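Long-range contact in Thiosulfate:glutathione sulfurtransferase (Saccharomyces cerevisiae, PDB 3D1P), which transfers sulfur from thiosulfate to glutathione, producing S-sulfanylglutathione, a central intermediate of mitochondrial hydrogen sulfide metabolism: residues 63-75 against 103-116. Residues are numbered along the deposited sequence; the frame is centred on the assembly and turned at random.
Sequences VPYRSHPDAFALD and RGGEAQKVASSHGY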
loop_
_atom_site.group_PDB
_atom_site.type_symbol
_atom_site.label_atom_id
_atom_site.label_comp_id
_atom_site.label_asym_id
_atom_site.label_seq_id
_atom_site.Cartn_x
_atom_site.Cartn_y
_atom_site.Cartn_z
ATOM N N VAL A 63 -1.219 -4.365 -5.229
ATOM C CA VAL A 63 -1.342 -3.678 -6.515
ATOM C C VAL A 63 0.078 -3.570 -7.092
ATOM O O VAL A 63 0.766 -2.570 -6.899
ATOM C CB VAL A 63 -2.008 -2.302 -6.408
ATOM C CG1 VAL A 63 -2.245 -1.756 -7.816
ATOM C CG2 VAL A 63 -3.337 -2.405 -5.636
ATOM N N PRO A 64 0.552 -4.640 -7.717
ATOM C CA PRO A 64 1.978 -4.721 -8.059
ATOM C C PRO A 64 2.476 -3.576 -8.936
ATOM O O PRO A 64 1.942 -3.317 -10.022
ATOM C CB PRO A 64 2.075 -6.060 -8.808
ATOM C CG PRO A 64 0.940 -6.900 -8.223
ATOM C CD PRO A 64 -0.165 -5.901 -8.013
ATOM N N TYR A 65 3.583 -2.935 -8.511
ATOM C CA TYR A 65 4.105 -1.806 -9.251
ATOM C C TYR A 65 4.892 -2.243 -10.488
ATOM O O TYR A 65 4.693 -1.697 -11.556
ATOM C CB TYR A 65 4.943 -0.890 -8.357
ATOM C CG TYR A 65 5.420 0.313 -9.112
ATOM C CD1 TYR A 65 4.541 1.323 -9.449
ATOM C CD2 TYR A 65 6.741 0.429 -9.523
ATOM C CE1 TYR A 65 4.959 2.428 -10.223
ATOM C CE2 TYR A 65 7.140 1.497 -10.279
ATOM C CZ TYR A 65 6.249 2.486 -10.618
ATOM O OH TYR A 65 6.685 3.555 -11.373
ATOM N N ARG A 66 5.778 -3.220 -10.324
ATOM C CA ARG A 66 6.614 -3.688 -11.426
ATOM C C ARG A 66 5.788 -4.169 -12.618
ATOM O O ARG A 66 6.087 -3.839 -13.765
ATOM C CB ARG A 66 7.549 -4.802 -10.951
ATOM C CG ARG A 66 8.860 -4.305 -10.366
ATOM C CD ARG A 66 9.687 -5.453 -9.810
ATOM N NE ARG A 66 10.225 -6.303 -10.868
ATOM C CZ ARG A 66 11.241 -5.964 -11.654
ATOM N NH1 ARG A 66 11.836 -4.789 -11.503
ATOM N NH2 ARG A 66 11.665 -6.801 -12.592
ATOM N N SER A 67 4.754 -4.955 -12.337
ATOM C CA SER A 67 3.918 -5.522 -13.372
ATOM C C SER A 67 2.685 -4.693 -13.723
ATOM O O SER A 67 2.092 -4.949 -14.771
ATOM C CB SER A 67 3.587 -6.964 -13.073
ATOM O OG SER A 67 2.986 -7.086 -11.821
ATOM N N HIS A 68 2.339 -3.704 -12.902
ATOM C CA HIS A 68 1.218 -2.819 -13.165
ATOM C C HIS A 68 1.571 -1.394 -12.722
ATOM O O HIS A 68 0.899 -0.826 -11.846
ATOM C CB HIS A 68 -0.068 -3.301 -12.468
ATOM C CG HIS A 68 -0.496 -4.628 -12.915
ATOM N ND1 HIS A 68 -1.239 -4.807 -14.062
ATOM C CD2 HIS A 68 -0.288 -5.858 -12.405
ATOM C CE1 HIS A 68 -1.498 -6.089 -14.217
ATOM N NE2 HIS A 68 -0.913 -6.750 -13.243
ATOM N N PRO A 69 2.591 -0.769 -13.310
ATOM C CA PRO A 69 3.027 0.547 -12.805
ATOM C C PRO A 69 2.007 1.647 -12.977
ATOM O O PRO A 69 2.030 2.657 -12.260
ATOM C CB PRO A 69 4.314 0.812 -13.595
ATOM C CG PRO A 69 4.134 0.002 -14.858
ATOM C CD PRO A 69 3.458 -1.282 -14.380
ATOM N N ASP A 70 1.148 1.491 -13.981
ATOM C CA ASP A 70 0.044 2.397 -14.279
ATOM C C ASP A 70 -1.229 2.116 -13.540
ATOM O O ASP A 70 -2.213 2.779 -13.806
ATOM C CB ASP A 70 -0.302 2.319 -15.802
ATOM C CG ASP A 70 -0.666 0.870 -16.263
ATOM O OD1 ASP A 70 -0.219 -0.192 -15.621
ATOM O OD2 ASP A 70 -1.327 0.811 -17.351
ATOM N N ALA A 71 -1.244 1.148 -12.620
ATOM C CA ALA A 71 -2.484 0.744 -12.015
ATOM C C ALA A 71 -3.257 1.934 -11.449
ATOM O O ALA A 71 -4.454 2.050 -11.680
ATOM C CB ALA A 71 -2.239 -0.253 -10.883
ATOM N N PHE A 72 -2.580 2.813 -10.716
ATOM C CA PHE A 72 -3.295 3.885 -10.065
ATOM C C PHE A 72 -3.704 5.024 -10.981
ATOM O O PHE A 72 -4.347 5.969 -10.513
ATOM C CB PHE A 72 -2.568 4.368 -8.812
ATOM C CG PHE A 72 -2.805 3.437 -7.649
ATOM C CD1 PHE A 72 -4.012 3.501 -6.961
ATOM C CD2 PHE A 72 -1.905 2.454 -7.303
ATOM C CE1 PHE A 72 -4.321 2.606 -5.971
ATOM C CE2 PHE A 72 -2.194 1.561 -6.297
ATOM C CZ PHE A 72 -3.420 1.637 -5.623
ATOM N N ALA A 73 -3.408 4.893 -12.278
ATOM C CA ALA A 73 -3.898 5.791 -13.311
ATOM C C ALA A 73 -5.092 5.213 -14.053
ATOM O O ALA A 73 -5.668 5.889 -14.909
ATOM C CB ALA A 73 -2.788 6.117 -14.305
ATOM N N LEU A 74 -5.507 3.987 -13.754
ATOM C CA LEU A 74 -6.603 3.359 -14.482
ATOM C C LEU A 74 -7.955 3.763 -13.941
ATOM O O LEU A 74 -8.130 3.959 -12.750
ATOM C CB LEU A 74 -6.478 1.829 -14.375
ATOM C CG LEU A 74 -5.184 1.246 -14.920
ATOM C CD1 LEU A 74 -5.123 -0.250 -14.670
ATOM C CD2 LEU A 74 -4.986 1.567 -16.393
ATOM N N ASP A 75 -8.930 3.836 -14.831
ATOM C CA ASP A 75 -10.312 4.036 -14.384
ATOM C C ASP A 75 -10.805 2.789 -13.630
ATOM O O ASP A 75 -10.163 1.729 -13.687
ATOM C CB ASP A 75 -11.213 4.401 -15.547
ATOM C CG ASP A 75 -11.512 3.235 -16.435
ATOM O OD1 ASP A 75 -12.002 2.180 -15.973
ATOM O OD2 ASP A 75 -11.316 3.365 -17.661
ATOM N N ARG A 103 9.588 1.166 -4.862
ATOM C CA ARG A 103 8.384 0.983 -5.637
ATOM C C ARG A 103 7.182 1.609 -4.943
ATOM O O ARG A 103 6.304 2.171 -5.604
ATOM C CB ARG A 103 8.136 -0.494 -5.905
ATOM C CG ARG A 103 9.222 -1.133 -6.770
ATOM C CD ARG A 103 9.077 -2.630 -6.796
ATOM N NE ARG A 103 9.449 -3.234 -5.534
ATOM C CZ ARG A 103 9.284 -4.501 -5.194
ATOM N NH1 ARG A 103 8.537 -5.299 -5.943
ATOM N NH2 ARG A 103 9.835 -4.986 -4.089
ATOM N N GLY A 104 7.103 1.485 -3.615
ATOM C CA GLY A 104 6.045 2.163 -2.878
ATOM C C GLY A 104 6.017 3.670 -3.155
ATOM O O GLY A 104 4.963 4.250 -3.362
ATOM N N GLY A 105 7.183 4.284 -3.163
ATOM C CA GLY A 105 7.258 5.700 -3.425
ATOM C C GLY A 105 6.802 6.046 -4.834
ATOM O O GLY A 105 6.111 7.058 -5.057
ATOM N N GLU A 106 7.182 5.220 -5.804
ATOM C CA GLU A 106 6.774 5.428 -7.203
ATOM C C GLU A 106 5.267 5.316 -7.345
ATOM O O GLU A 106 4.619 6.097 -8.053
ATOM C CB GLU A 106 7.441 4.407 -8.139
ATOM C CG GLU A 106 8.929 4.641 -8.331
ATOM C CD GLU A 106 9.243 6.093 -8.785
ATOM O OE1 GLU A 106 8.622 6.557 -9.754
ATOM O OE2 GLU A 106 10.052 6.787 -8.138
ATOM N N ALA A 107 4.702 4.284 -6.733
ATOM C CA ALA A 107 3.256 4.075 -6.819
ATOM C C ALA A 107 2.491 5.196 -6.155
ATOM O O ALA A 107 1.448 5.643 -6.671
ATOM C CB ALA A 107 2.896 2.723 -6.206
ATOM N N GLN A 108 2.989 5.707 -5.039
ATOM C CA GLN A 108 2.356 6.842 -4.369
ATOM C C GLN A 108 2.290 8.030 -5.318
ATOM O O GLN A 108 1.284 8.747 -5.349
ATOM C CB GLN A 108 3.106 7.202 -3.080
ATOM C CG GLN A 108 2.465 8.310 -2.279
ATOM C CD GLN A 108 2.774 9.763 -2.723
ATOM O OE1 GLN A 108 1.958 10.695 -2.450
ATOM N NE2 GLN A 108 3.863 9.976 -3.388
ATOM N N LYS A 109 3.336 8.252 -6.087
ATOM C CA LYS A 109 3.356 9.371 -7.029
ATOM C C LYS A 109 2.322 9.189 -8.118
ATOM O O LYS A 109 1.676 10.162 -8.547
ATOM C CB LYS A 109 4.737 9.533 -7.629
ATOM C CG LYS A 109 5.726 10.163 -6.662
ATOM C CD LYS A 109 7.170 10.176 -7.132
ATOM C CE LYS A 109 8.044 10.996 -6.183
ATOM N NZ LYS A 109 9.526 10.815 -6.303
ATOM N N VAL A 110 2.156 7.954 -8.617
ATOM C CA VAL A 110 1.115 7.705 -9.611
ATOM C C VAL A 110 -0.251 8.035 -9.018
ATOM O O VAL A 110 -1.054 8.739 -9.620
ATOM C CB VAL A 110 1.156 6.249 -10.127
ATOM C CG1 VAL A 110 0.007 6.016 -11.116
ATOM C CG2 VAL A 110 2.501 5.928 -10.768
ATOM N N ALA A 111 -0.532 7.511 -7.831
ATOM C CA ALA A 111 -1.848 7.735 -7.247
ATOM C C ALA A 111 -2.119 9.222 -6.980
ATOM O O ALA A 111 -3.185 9.743 -7.298
ATOM C CB ALA A 111 -1.985 6.909 -5.939
ATOM N N SER A 112 -1.140 9.895 -6.395
ATOM C CA SER A 112 -1.334 11.285 -6.007
ATOM C C SER A 112 -1.522 12.186 -7.231
ATOM O O SER A 112 -2.180 13.203 -7.119
ATOM C CB SER A 112 -0.192 11.780 -5.106
ATOM O OG SER A 112 1.040 11.803 -5.809
ATOM N N SER A 113 -0.975 11.788 -8.383
ATOM C CA SER A 113 -1.109 12.471 -9.671
ATOM C C SER A 113 -2.383 12.097 -10.424
ATOM O O SER A 113 -2.642 12.657 -11.491
ATOM C CB SER A 113 0.076 12.090 -10.577
ATOM O OG SER A 113 1.293 12.630 -10.100
ATOM N N HIS A 114 -3.121 11.108 -9.935
ATOM C CA HIS A 114 -4.314 10.601 -10.586
ATOM C C HIS A 114 -5.500 10.521 -9.655
ATOM O O HIS A 114 -6.283 9.581 -9.678
ATOM C CB HIS A 114 -4.049 9.255 -11.297
ATOM C CG HIS A 114 -3.029 9.377 -12.369
ATOM N ND1 HIS A 114 -3.242 9.571 -13.715
ATOM C CD2 HIS A 114 -1.693 9.347 -12.192
ATOM C CE1 HIS A 114 -2.058 9.637 -14.315
ATOM N NE2 HIS A 114 -1.110 9.502 -13.411
ATOM N N GLY A 115 -5.678 11.573 -8.858
ATOM C CA GLY A 115 -6.927 11.755 -8.161
ATOM C C GLY A 115 -7.018 11.300 -6.730
ATOM O O GLY A 115 -8.094 11.442 -6.120
ATOM N N TYR A 116 -5.908 10.811 -6.155
ATOM C CA TYR A 116 -5.913 10.419 -4.766
ATOM C C TYR A 116 -5.257 11.539 -3.975
ATOM O O TYR A 116 -4.047 11.701 -3.985
ATOM C CB TYR A 116 -5.129 9.115 -4.544
ATOM C CG TYR A 116 -5.850 7.916 -5.086
ATOM C CD1 TYR A 116 -6.689 7.188 -4.267
ATOM C CD2 TYR A 116 -5.705 7.505 -6.421
ATOM C CE1 TYR A 116 -7.378 6.059 -4.725
ATOM C CE2 TYR A 116 -6.384 6.396 -6.887
ATOM C CZ TYR A 116 -7.213 5.671 -6.044
ATOM O OH TYR A 116 -7.840 4.542 -6.539
HETATM O O HOH W 1 6.433 -4.642 -7.812
HETATM O O HOH W 2 -6.742 7.145 -10.898
#
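Tyr65 lays one ring face on the first turns of helix 102-112. Glu106 CB makes a CH-pi contact there, 3.8 Å from the Tyr65 ring centroid. Chi1 of -177°, CG anti to the backbone N, carries the ring to the helix, and Pro69 CB lies over its other face. Val110 CG2 reaches the ring edge, and Tyr65 CD1 lies 3.9 Å from Ala107 CB. Replacing Tyr65 by an alanine would probably open a gap between Pro69 and Glu106 and leave Ala107 without its aromatic neighbour. Phe72 CB packs 3.9 Å from Ala111 CB and touches Val110 CG1. The Phe72 ring points its edge, offset, at the face of Tyr116, with planes at 82°. Ala73 CB sits over the centre of the His114 ring, 3.6 Å from its centroid. Two waters, but no direct hydrogen bond, join the segments: one accepts from Arg66 N and Arg103 NH1, the other donates to Phe72 O and His114 O. This is the rhodanese fold: the helix follows the loop of persulfide-forming Cys98 and packs on the parallel sheet, where Phe96 meets Phe72 edge-to-face. Arg103 NH1 forms a salt bridge with Glu51, and the Arg103 side chain lies close to Cys98. Tyr116 OH is hydrogen-bonded to Pro88 O.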